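PDB 4FMH: VP1 from Merkel cell polyomavirus, which forms the pentameric building blocks of the viral capsid and binds sialylated oligosaccharides, a receptor interaction required for infection. Local coordinates for residues S57-A69 and Q152-I164. Residues are numbered along the deposited sequence; the frame is centred on the assembly and turned at random. Where two conformers were deposited one is given.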
ATOM      1  N   SER B  57      36.144  -7.663   8.722  1.00 24.37           N
ATOM      2  CA  SER B  57      37.204  -8.373   7.994  1.00 25.01           C
ATOM      3  C   SER B  57      36.693  -9.731   7.503  1.00 24.12           C
ATOM      4  O   SER B  57      35.740 -10.289   8.069  1.00 22.53           O
ATOM      5  CB  SER B  57      38.460  -8.542   8.864  1.00 26.26           C
ATOM      6  OG  SER B  57      38.209  -9.420   9.946  1.00 26.30           O
ATOM      7  N   SER B  58      37.321 -10.247   6.448  0.70 24.18           N
ATOM      8  CA  SER B  58      36.906 -11.506   5.833  0.70 24.61           C
ATOM      9  C   SER B  58      37.621 -12.704   6.460  0.70 24.53           C
ATOM     10  O   SER B  58      38.780 -12.591   6.873  0.70 25.01           O
ATOM     11  CB  SER B  58      37.141 -11.477   4.316  0.70 25.18           C
ATOM     12  OG  SER B  58      38.521 -11.591   4.000  0.70 29.85           O
ATOM     13  N   PRO B  59      36.935 -13.859   6.538  1.00 23.71           N
ATOM     14  CA  PRO B  59      35.538 -14.072   6.133  1.00 22.72           C
ATOM     15  C   PRO B  59      34.556 -13.943   7.294  1.00 22.09           C
ATOM     16  O   PRO B  59      34.964 -13.934   8.459  1.00 21.68           O
ATOM     17  CB  PRO B  59      35.551 -15.512   5.623  1.00 22.48           C
ATOM     18  CG  PRO B  59      36.583 -16.189   6.490  1.00 23.86           C
ATOM     19  CD  PRO B  59      37.570 -15.132   6.945  1.00 23.73           C
ATOM     20  N   ASP B  60      33.271 -13.845   6.965  1.00 20.38           N
ATOM     21  CA  ASP B  60      32.212 -13.910   7.963  1.00 19.77           C
ATOM     22  C   ASP B  60      32.197 -15.320   8.565  1.00 19.40           C
ATOM     23  O   ASP B  60      32.253 -16.316   7.842  1.00 19.13           O
ATOM     24  CB  ASP B  60      30.860 -13.593   7.313  1.00 18.53           C
ATOM     25  CG  ASP B  60      29.736 -13.424   8.326  1.00 22.87           C
ATOM     26  OD1 ASP B  60      30.010 -13.129   9.515  1.00 24.75           O
ATOM     27  OD2 ASP B  60      28.563 -13.580   7.924  1.00 22.42           O
ATOM     28  N   GLN B  61      32.140 -15.395   9.890  1.00 19.75           N
ATOM     29  CA  GLN B  61      32.042 -16.672  10.591  1.00 20.49           C
ATOM     30  C   GLN B  61      30.907 -16.573  11.609  1.00 19.82           C
ATOM     31  O   GLN B  61      31.148 -16.495  12.812  1.00 19.82           O
ATOM     32  CB  GLN B  61      33.380 -17.022  11.260  1.00 22.56           C
ATOM     33  CG  GLN B  61      34.511 -17.337  10.268  1.00 23.69           C
ATOM     34  CD  GLN B  61      35.900 -17.321  10.908  1.00 32.39           C
ATOM     35  OE1 GLN B  61      36.205 -16.470  11.746  1.00 32.97           O
ATOM     36  NE2 GLN B  61      36.753 -18.258  10.493  1.00 29.42           N
ATOM     37  N   PRO B  62      29.655 -16.561  11.122  1.00 19.04           N
ATOM     38  CA  PRO B  62      28.504 -16.298  11.996  1.00 19.23           C
ATOM     39  C   PRO B  62      28.268 -17.426  12.998  1.00 20.76           C
ATOM     40  O   PRO B  62      28.497 -18.593  12.672  1.00 21.55           O
ATOM     41  CB  PRO B  62      27.331 -16.200  11.011  1.00 18.04           C
ATOM     42  CG  PRO B  62      27.756 -16.979   9.822  1.00 18.53           C
ATOM     43  CD  PRO B  62      29.245 -16.826   9.730  1.00 18.42           C
ATOM     44  N   ILE B  63      27.839 -17.074  14.209  1.00 19.99           N
ATOM     45  CA  ILE B  63      27.502 -18.072  15.231  1.00 20.46           C
ATOM     46  C   ILE B  63      26.043 -18.537  15.071  1.00 19.44           C
ATOM     47  O   ILE B  63      25.207 -17.814  14.504  1.00 17.72           O
ATOM     48  CB  ILE B  63      27.729 -17.525  16.662  1.00 20.99           C
ATOM     49  CG1 ILE B  63      26.865 -16.268  16.894  1.00 19.14           C
ATOM     50  CG2 ILE B  63      29.224 -17.262  16.898  1.00 21.08           C
ATOM     51  CD1 ILE B  63      26.928 -15.688  18.311  1.00 21.63           C
ATOM     52  N   LYS B  64      25.746 -19.734  15.577  1.00 19.57           N
ATOM     53  CA  LYS B  64      24.400 -20.319  15.516  1.00 20.54           C
ATOM     54  C   LYS B  64      23.329 -19.353  16.001  1.00 19.67           C
ATOM     55  O   LYS B  64      22.226 -19.312  15.445  1.00 18.17           O
ATOM     56  CB  LYS B  64      24.303 -21.569  16.395  1.00 22.79           C
ATOM     57  CG  LYS B  64      25.077 -22.781  15.938  1.00 32.71           C
ATOM     58  CD  LYS B  64      24.737 -23.982  16.832  1.00 40.48           C
ATOM     59  CE  LYS B  64      24.952 -23.669  18.316  1.00 42.94           C
ATOM     60  NZ  LYS B  64      23.956 -24.363  19.172  1.00 46.72           N
ATOM     61  N   GLU B  65      23.657 -18.591  17.045  1.00 17.98           N
ATOM     62  CA  GLU B  65      22.690 -17.697  17.688  1.00 17.12           C
ATOM     63  C   GLU B  65      22.281 -16.529  16.789  1.00 15.90           C
ATOM     64  O   GLU B  65      21.301 -15.847  17.069  1.00 15.74           O
ATOM     65  CB  GLU B  65      23.228 -17.176  19.022  1.00 17.49           C
ATOM     66  CG  GLU B  65      23.295 -18.221  20.144  1.00 21.16           C
ATOM     67  CD  GLU B  65      24.461 -19.199  20.019  1.00 27.11           C
ATOM     68  OE1 GLU B  65      25.432 -18.923  19.271  1.00 24.06           O
ATOM     69  OE2 GLU B  65      24.401 -20.257  20.683  1.00 30.43           O
ATOM     70  N   ASN B  66      23.027 -16.322  15.703  1.00 15.06           N
ATOM     71  CA  ASN B  66      22.743 -15.244  14.758  1.00 14.69           C
ATOM     72  C   ASN B  66      22.125 -15.716  13.446  1.00 14.47           C
ATOM     73  O   ASN B  66      22.082 -14.967  12.457  1.00 13.51           O
ATOM     74  CB  ASN B  66      24.003 -14.414  14.504  1.00 15.06           C
ATOM     75  CG  ASN B  66      24.262 -13.403  15.607  1.00 17.93           C
ATOM     76  OD1 ASN B  66      23.449 -13.240  16.523  1.00 18.80           O
ATOM     77  ND2 ASN B  66      25.395 -12.721  15.528  1.00 18.45           N
ATOM     78  N   LEU B  67      21.619 -16.950  13.458  1.00 13.55           N
ATOM     79  CA  LEU B  67      21.073 -17.578  12.265  1.00 12.91           C
ATOM     80  C   LEU B  67      19.626 -18.065  12.477  1.00 13.10           C
ATOM     81  O   LEU B  67      19.402 -19.264  12.740  1.00 13.00           O
ATOM     82  CB  LEU B  67      21.997 -18.725  11.809  1.00 13.37           C
ATOM     83  CG  LEU B  67      23.448 -18.336  11.455  1.00 15.24           C
ATOM     84  CD1 LEU B  67      24.359 -19.556  11.310  1.00 14.89           C
ATOM     85  CD2 LEU B  67      23.515 -17.451  10.194  1.00 12.93           C
ATOM     86  N   PRO B  68      18.636 -17.137  12.374  1.00 12.23           N
ATOM     87  CA  PRO B  68      17.230 -17.546  12.450  1.00 10.82           C
ATOM     88  C   PRO B  68      16.944 -18.662  11.452  1.00 10.96           C
ATOM     89  O   PRO B  68      17.448 -18.647  10.318  1.00 12.28           O
ATOM     90  CB  PRO B  68      16.462 -16.264  12.082  1.00 10.55           C
ATOM     91  CG  PRO B  68      17.378 -15.160  12.521  1.00 13.19           C
ATOM     92  CD  PRO B  68      18.771 -15.673  12.219  1.00 10.20           C
ATOM     93  N   ALA B  69      16.162 -19.637  11.892  1.00 11.04           N
ATOM     94  CA  ALA B  69      15.906 -20.830  11.105  1.00 11.28           C
ATOM     95  C   ALA B  69      14.402 -21.077  11.006  1.00 11.67           C
ATOM     96  O   ALA B  69      13.624 -20.510  11.777  1.00 12.25           O
ATOM     97  CB  ALA B  69      16.621 -22.033  11.738  1.00 11.34           C
ATOM     98  N   GLN B 152      31.381 -16.930   0.433  1.00 17.09           N
ATOM     99  CA  GLN B 152      32.563 -17.067   1.288  1.00 17.70           C
ATOM    100  C   GLN B 152      32.240 -17.146   2.780  1.00 17.39           C
ATOM    101  O   GLN B 152      33.134 -17.394   3.591  1.00 17.47           O
ATOM    102  CB  GLN B 152      33.575 -15.950   1.005  1.00 18.87           C
ATOM    103  CG  GLN B 152      34.209 -16.046  -0.375  1.00 23.00           C
ATOM    104  CD  GLN B 152      35.285 -14.998  -0.630  1.00 30.05           C
ATOM    105  OE1 GLN B 152      35.355 -13.976   0.046  1.00 34.07           O
ATOM    106  NE2 GLN B 152      36.127 -15.256  -1.617  1.00 31.34           N
ATOM    107  N   THR B 153      30.967 -16.953   3.133  1.00 15.71           N
ATOM    108  CA  THR B 153      30.511 -17.092   4.513  1.00 16.64           C
ATOM    109  C   THR B 153      30.831 -18.500   5.043  1.00 18.71           C
ATOM    110  O   THR B 153      30.574 -19.508   4.367  1.00 18.07           O
ATOM    111  CB  THR B 153      28.991 -16.822   4.646  1.00 17.08           C
ATOM    112  OG1 THR B 153      28.655 -15.574   4.012  1.00 18.85           O
ATOM    113  CG2 THR B 153      28.577 -16.764   6.108  1.00 15.92           C
ATOM    114  N   GLN B 154      31.404 -18.555   6.241  1.00 18.85           N
ATOM    115  CA  GLN B 154      31.775 -19.829   6.862  1.00 19.75           C
ATOM    116  C   GLN B 154      30.793 -20.147   7.969  1.00 18.97           C
ATOM    117  O   GLN B 154      30.957 -19.704   9.108  1.00 20.56           O
ATOM    118  CB  GLN B 154      33.214 -19.786   7.393  1.00 20.63           C
ATOM    119  CG  GLN B 154      34.236 -19.379   6.343  1.00 24.85           C
ATOM    120  CD  GLN B 154      35.675 -19.657   6.754  1.00 28.86           C
ATOM    121  OE1 GLN B 154      35.994 -19.770   7.941  1.00 30.99           O
ATOM    122  NE2 GLN B 154      36.557 -19.761   5.763  1.00 29.33           N
ATOM    123  N   TYR B 155      29.746 -20.888   7.617  1.00 18.24           N
ATOM    124  CA  TYR B 155      28.715 -21.259   8.578  1.00 17.64           C
ATOM    125  C   TYR B 155      29.267 -22.327   9.526  1.00 18.39           C
ATOM    126  O   TYR B 155      30.154 -23.084   9.136  1.00 19.19           O
ATOM    127  CB  TYR B 155      27.452 -21.740   7.855  1.00 17.45           C
ATOM    128  CG  TYR B 155      26.761 -20.626   7.089  1.00 15.33           C
ATOM    129  CD1 TYR B 155      25.936 -19.712   7.746  1.00 15.88           C
ATOM    130  CD2 TYR B 155      26.952 -20.476   5.713  1.00 16.14           C
ATOM    131  CE1 TYR B 155      25.309 -18.667   7.049  1.00 12.33           C
ATOM    132  CE2 TYR B 155      26.324 -19.441   5.002  1.00 13.11           C
ATOM    133  CZ  TYR B 155      25.510 -18.542   5.677  1.00 12.32           C
ATOM    134  OH  TYR B 155      24.898 -17.515   4.980  1.00 13.44           O
ATOM    135  N   PRO B 156      28.769 -22.370  10.777  1.00 18.22           N
ATOM    136  CA  PRO B 156      29.260 -23.395  11.704  1.00 19.39           C
ATOM    137  C   PRO B 156      28.993 -24.778  11.131  1.00 21.17           C
ATOM    138  O   PRO B 156      27.918 -25.017  10.565  1.00 20.75           O
ATOM    139  CB  PRO B 156      28.424 -23.169  12.967  1.00 18.28           C
ATOM    140  CG  PRO B 156      27.904 -21.764  12.841  1.00 19.79           C
ATOM    141  CD  PRO B 156      27.707 -21.546  11.381  1.00 17.18           C
ATOM    142  N   LYS B 157      29.984 -25.658  11.250  1.00 22.71           N
ATOM    143  CA  LYS B 157      29.908 -27.006  10.701  1.00 23.98           C
ATOM    144  C   LYS B 157      28.801 -27.818  11.364  1.00 22.45           C
ATOM    145  O   LYS B 157      28.660 -27.807  12.589  1.00 21.99           O
ATOM    146  CB  LYS B 157      31.252 -27.726  10.852  1.00 26.79           C
ATOM    147  CG  LYS B 157      32.315 -27.320   9.827  1.00 33.84           C
ATOM    148  CD  LYS B 157      33.224 -26.207  10.349  1.00 42.26           C
ATOM    149  CE  LYS B 157      34.268 -25.791   9.310  1.00 44.52           C
ATOM    150  NZ  LYS B 157      35.195 -26.905   8.956  1.00 47.73           N
ATOM    151  N   THR B 158      28.015 -28.511  10.545  1.00 21.32           N
ATOM    152  CA  THR B 158      26.935 -29.379  11.030  1.00 20.72           C
ATOM    153  C   THR B 158      27.481 -30.452  11.985  1.00 20.07           C
ATOM    154  O   THR B 158      26.871 -30.746  13.008  1.00 19.42           O
ATOM    155  CB  THR B 158      26.165 -30.025   9.848  1.00 21.75           C
ATOM    156  OG1 THR B 158      25.696 -28.994   8.972  1.00 21.79           O
ATOM    157  CG2 THR B 158      24.974 -30.843  10.331  1.00 22.14           C
ATOM    158  N   THR B 159      28.649 -30.997  11.663  1.00 20.08           N
ATOM    159  CA  THR B 159      29.303 -32.002  12.513  1.00 20.86           C
ATOM    160  C   THR B 159      29.725 -31.456  13.889  1.00 21.00           C
ATOM    161  O   THR B 159      29.905 -32.228  14.831  1.00 19.55           O
ATOM    162  CB  THR B 159      30.512 -32.653  11.805  1.00 22.39           C
ATOM    163  OG1 THR B 159      31.357 -31.636  11.266  1.00 22.18           O
ATOM    164  CG2 THR B 159      30.046 -33.568  10.680  1.00 22.61           C
ATOM    165  N   ASN B 160      29.872 -30.134  13.991  0.80 21.01           N
ATOM    166  CA  ASN B 160      30.219 -29.478  15.256  0.80 23.51           C
ATOM    167  C   ASN B 160      28.999 -28.957  16.029  0.80 22.98           C
ATOM    168  O   ASN B 160      29.142 -28.175  16.968  0.80 24.12           O
ATOM    169  CB  ASN B 160      31.208 -28.325  15.011  0.80 24.36           C
ATOM    170  CG  ASN B 160      32.553 -28.797  14.477  0.80 28.67           C
ATOM    171  OD1 ASN B 160      32.988 -29.921  14.732  0.80 28.93           O
ATOM    172  ND2 ASN B 160      33.228 -27.924  13.737  0.80 32.81           N
ATOM    173  N   GLY B 161      27.804 -29.387  15.630  1.00 21.65           N
ATOM    174  CA  GLY B 161      26.559 -28.918  16.248  1.00 21.29           C
ATOM    175  C   GLY B 161      25.869 -27.781  15.507  1.00 20.61           C
ATOM    176  O   GLY B 161      24.849 -27.260  15.968  1.00 20.25           O
ATOM    177  N   GLY B 162      26.418 -27.401  14.354  1.00 19.51           N
ATOM    178  CA  GLY B 162      25.886 -26.282  13.570  1.00 19.30           C
ATOM    179  C   GLY B 162      24.611 -26.608  12.809  1.00 18.35           C
ATOM    180  O   GLY B 162      24.126 -27.737  12.854  1.00 17.56           O
ATOM    181  N   PRO B 163      24.056 -25.615  12.096  1.00 18.00           N
ATOM    182  CA  PRO B 163      22.865 -25.851  11.281  1.00 17.47           C
ATOM    183  C   PRO B 163      23.208 -26.574   9.976  1.00 17.24           C
ATOM    184  O   PRO B 163      24.381 -26.741   9.655  1.00 16.70           O
ATOM    185  CB  PRO B 163      22.381 -24.432  10.977  1.00 16.55           C
ATOM    186  CG  PRO B 163      23.625 -23.631  10.931  1.00 18.23           C
ATOM    187  CD  PRO B 163      24.535 -24.225  11.979  1.00 17.18           C
ATOM    188  N   ILE B 164      22.188 -26.994   9.234  1.00 16.90           N
ATOM    189  CA  ILE B 164      22.396 -27.567   7.910  1.00 16.85           C
ATOM    190  C   ILE B 164      22.444 -26.445   6.876  1.00 16.49           C
ATOM    191  O   ILE B 164      21.493 -25.684   6.738  1.00 14.38           O
ATOM    192  CB  ILE B 164      21.302 -28.601   7.552  1.00 18.59           C
ATOM    193  CG1 ILE B 164      21.415 -29.818   8.482  1.00 18.29           C
ATOM    194  CG2 ILE B 164      21.426 -29.039   6.079  1.00 16.70           C
ATOM    195  CD1 ILE B 164      20.106 -30.501   8.751  1.00 25.67           C
TER
HETATM  196  O   HOH W   1      27.929 -13.305   5.377  1.00 15.04           O
HETATM  197  O   HOH W   2      30.950 -19.918  11.699  1.00 21.76           O
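Q61 and Q154 each set CG anti to the carbonyl carbon (chi1 -68° and -54°) and run extended beyond it, which lays the two side chains alongside each other and lets Q61 NE2 donate to Q154 OE1 at 3.1 Å. The acceptor lies near the amide plane of Q61, although the two amides are turned 52° apart. Next to this pair Q154 N gives a nearly straight bond to D60 O (2.9 Å), and P59 CG rests against the Q154 amide, 3.6 Å from CD. Two irregular loops are thus joined by a single direct backbone bond, with water and side chains supplying the rest. One water donates to both P62 O and Q154 O; another links D60 OD2 to T153 OG1, polar atoms also held by H111 of a neighbouring subunit and by D150 O, respectively.

Beyond the polar end the contact turns apolar. T153 CG2 lies over one face of the Y155 ring, 3.5 Å above its plane and offset toward its rim, and also meets P62 CD. L67 comes to the ring edge, its CD2 3.8 Å from Y155 CE1, while CD1 packs against CD of the P156 ring (3.9 Å). The exposed K64 side chain passes G161, with CD 3.4 Å from G161 O.

Y155 OH makes a hydrogen bond to E198, just before strand 200-202. In this VP1 jelly-roll chain, the contact lies at a subunit interface of the pentamer and ties the loop leading into strand 71-76 to the one between strand 142-146 and helix 166-170.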